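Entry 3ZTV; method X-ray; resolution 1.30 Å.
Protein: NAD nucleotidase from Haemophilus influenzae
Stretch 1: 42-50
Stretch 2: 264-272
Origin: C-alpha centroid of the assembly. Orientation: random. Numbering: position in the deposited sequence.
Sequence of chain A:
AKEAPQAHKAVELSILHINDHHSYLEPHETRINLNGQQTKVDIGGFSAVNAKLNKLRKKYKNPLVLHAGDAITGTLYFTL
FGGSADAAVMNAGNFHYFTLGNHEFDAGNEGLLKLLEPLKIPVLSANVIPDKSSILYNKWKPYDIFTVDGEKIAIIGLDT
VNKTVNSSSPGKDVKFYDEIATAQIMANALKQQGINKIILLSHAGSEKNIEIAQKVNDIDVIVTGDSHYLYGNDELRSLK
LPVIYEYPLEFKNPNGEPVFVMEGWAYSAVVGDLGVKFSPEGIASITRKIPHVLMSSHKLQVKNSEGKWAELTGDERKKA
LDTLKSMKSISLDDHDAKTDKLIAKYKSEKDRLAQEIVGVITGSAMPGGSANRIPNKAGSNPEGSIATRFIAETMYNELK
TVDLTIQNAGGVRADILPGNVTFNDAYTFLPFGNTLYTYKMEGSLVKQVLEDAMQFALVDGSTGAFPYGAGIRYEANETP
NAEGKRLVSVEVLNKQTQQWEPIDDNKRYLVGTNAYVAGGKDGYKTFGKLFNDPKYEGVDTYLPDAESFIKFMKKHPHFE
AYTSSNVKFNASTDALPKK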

# COMPACT_ATOMS: atom_id res chain seq x y z
N ASP A 42 16.26 23.09 34.43
CA ASP A 42 14.96 23.17 33.78
C ASP A 42 15.14 23.50 32.30
O ASP A 42 15.97 24.34 31.94
CB ASP A 42 14.09 24.24 34.43
CG ASP A 42 13.67 23.86 35.84
OD1 ASP A 42 13.40 22.67 36.07
OD2 ASP A 42 13.65 24.75 36.71
N ILE A 43 14.37 22.81 31.45
CA ILE A 43 14.38 23.06 30.01
C ILE A 43 12.97 23.23 29.47
O ILE A 43 11.99 22.79 30.07
CB ILE A 43 15.05 21.90 29.22
CG1 ILE A 43 14.46 20.54 29.61
CG2 ILE A 43 16.56 21.92 29.42
CD1 ILE A 43 14.84 19.41 28.66
N GLY A 44 12.87 23.92 28.34
CA GLY A 44 11.64 23.95 27.58
C GLY A 44 10.58 24.91 28.06
O GLY A 44 10.87 25.94 28.69
N GLY A 45 9.33 24.57 27.76
CA GLY A 45 8.20 25.45 28.00
C GLY A 45 7.89 26.28 26.77
O GLY A 45 8.79 26.63 26.01
N PHE A 46 6.61 26.57 26.57
CA PHE A 46 6.21 27.27 25.35
C PHE A 46 6.57 28.75 25.33
O PHE A 46 6.64 29.34 24.25
CB PHE A 46 4.73 27.05 25.02
CG PHE A 46 4.50 26.57 23.61
CD1 PHE A 46 4.43 27.48 22.57
CD2 PHE A 46 4.38 25.22 23.33
CE1 PHE A 46 4.23 27.05 21.27
CE2 PHE A 46 4.18 24.79 22.03
CZ PHE A 46 4.11 25.71 21.00
N SER A 47 6.79 29.37 26.49
CA SER A 47 7.24 30.76 26.47
C SER A 47 8.61 30.86 25.81
O SER A 47 8.85 31.73 24.96
CB SER A 47 7.27 31.35 27.87
OG SER A 47 7.70 32.70 27.83
N ALA A 48 9.52 29.96 26.19
CA ALA A 48 10.84 29.90 25.55
C ALA A 48 10.73 29.55 24.07
O ALA A 48 11.44 30.13 23.24
CB ALA A 48 11.73 28.90 26.28
N VAL A 49 9.86 28.60 23.71
CA VAL A 49 9.68 28.23 22.31
C VAL A 49 9.30 29.45 21.47
O VAL A 49 9.95 29.76 20.46
CB VAL A 49 8.61 27.12 22.11
CG1 VAL A 49 8.21 27.01 20.66
CG2 VAL A 49 9.14 25.78 22.61
N ASN A 50 8.25 30.14 21.89
CA ASN A 50 7.78 31.28 21.11
C ASN A 50 8.77 32.43 21.07
O ASN A 50 8.95 33.06 20.02
CB ASN A 50 6.39 31.72 21.58
CG ASN A 50 5.29 30.77 21.13
OD1 ASN A 50 5.49 29.94 20.24
ND2 ASN A 50 4.11 30.89 21.73
N GLY A 264 13.29 17.35 16.43
CA GLY A 264 13.61 18.33 17.47
C GLY A 264 13.30 17.85 18.88
O GLY A 264 12.69 18.56 19.68
N TRP A 265 13.73 16.63 19.19
CA TRP A 265 13.53 16.06 20.53
C TRP A 265 12.03 16.01 20.84
O TRP A 265 11.26 15.48 20.03
CB TRP A 265 14.35 16.84 21.58
CG TRP A 265 14.77 16.03 22.78
CD1 TRP A 265 14.56 14.70 23.00
CD2 TRP A 265 15.50 16.51 23.92
NE1 TRP A 265 15.11 14.32 24.21
CE2 TRP A 265 15.69 15.42 24.79
CE3 TRP A 265 16.01 17.76 24.29
CZ2 TRP A 265 16.36 15.54 26.01
CZ3 TRP A 265 16.68 17.88 25.49
CH2 TRP A 265 16.84 16.78 26.35
N ALA A 266 11.59 16.52 22.00
CA ALA A 266 10.17 16.55 22.34
C ALA A 266 9.94 17.49 23.53
O ALA A 266 10.89 18.07 24.07
CB ALA A 266 9.66 15.15 22.67
N TYR A 267 8.67 17.62 23.91
CA TYR A 267 8.27 18.27 25.17
C TYR A 267 8.76 19.72 25.29
O TYR A 267 9.25 20.15 26.35
CB TYR A 267 8.68 17.45 26.40
CG TYR A 267 8.12 16.04 26.47
CD1 TYR A 267 7.05 15.64 25.66
CD2 TYR A 267 8.64 15.11 27.36
CE1 TYR A 267 6.54 14.34 25.73
CE2 TYR A 267 8.12 13.82 27.44
CZ TYR A 267 7.08 13.45 26.62
OH TYR A 267 6.56 12.16 26.68
N SER A 268 8.60 20.47 24.20
CA SER A 268 8.96 21.89 24.08
C SER A 268 10.43 22.21 24.42
O SER A 268 10.73 23.34 24.78
CB SER A 268 7.96 22.82 24.81
OG SER A 268 7.86 22.55 26.20
N ALA A 269 11.34 21.26 24.23
CA ALA A 269 12.72 21.44 24.68
C ALA A 269 13.65 22.07 23.66
O ALA A 269 14.67 22.66 24.05
CB ALA A 269 13.31 20.11 25.14
N VAL A 270 13.30 21.97 22.37
CA VAL A 270 14.23 22.33 21.29
C VAL A 270 13.53 23.09 20.19
O VAL A 270 12.40 22.75 19.81
CB VAL A 270 14.89 21.05 20.68
CG1 VAL A 270 15.53 21.32 19.30
CG2 VAL A 270 15.92 20.47 21.64
N VAL A 271 14.21 24.11 19.68
CA VAL A 271 13.86 24.70 18.39
C VAL A 271 14.95 24.31 17.40
O VAL A 271 16.12 24.68 17.58
CB VAL A 271 13.72 26.23 18.48
CG1 VAL A 271 13.67 26.86 17.09
CG2 VAL A 271 12.48 26.61 19.29
N GLY A 272 14.58 23.55 16.37
CA GLY A 272 15.52 23.21 15.32
C GLY A 272 15.64 24.35 14.32
O GLY A 272 14.65 25.00 14.00
O HOH W 1 8.79 21.57 28.83

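The most unusual feature of this contact is how closely two backbones meet at a glycine: Gly44 CA lies 3.0 Å from Ser268 O and 4.0 Å from Ala269 CA. A CB built on Gly44 would point toward the turn, 2.9 Å from Ser268 O, a clash, and 3.2 Å from Tyr267 O, which is tight. Its phi of 81° favours glycine as well, so packing and backbone conformation make the same demand.

Gly45 is a glycine for a different reason. Its CB would point away from the other stretch, but at phi 93° and psi 147° it would be jammed against the carbonyl oxygen of Gly44. The residue occupies the N-cap position, and its own carbonyl starts the helix by accepting a hydrogen bond from the backbone of Val49, Val49 N to Gly45 O 3.2 Å.

The one direct hydrogen bond between the stretches runs from Gly45 N to Ser268 OG, at 2.9 Å with an N-H...O angle of 145°. Ser268 suits this place because its side chain is short and polar: with chi1 at 60° (p), the hydroxyl reaches the amide that precedes the helix. It is also the residue most covered by the opposing stretch. A water adds a second, indirect link, donating to Tyr267 O at 2.9 Å and accepting a weak hydrogen bond from Gly45 N at 3.2 Å.

Ser268 is presented by a type I' turn from Ala266 to Ala269, closed by Ala269 N bonding to Ala266 O at 3.2 Å. Tyr267 and Ser268, the two central residues, both have positive phi (58° and 55°), as a type I' turn requires. The end of the Tyr267 side chain leads away, so the residue contributes here mainly through its carbonyl.

Apolar contacts lie beside this polar centre. Ile43 points toward the second stretch, and its CD1 touches Ala269 CB at 3.9 Å and Trp265 CZ3 at 4.0 Å, approaching the indole ring obliquely. The long isoleucine branch spans the gap to both, while the small methyl of Ala269 fits where the backbones run close. On the helix, Val49 places CG2 3.6 Å from Ser268 O and 3.9 Å from Ser268 CB, a compact branched side chain packed against Ser268. Val271, whose CB points toward the first stretch, makes a looser contact, with CG2 4.2 Å from Val49 O.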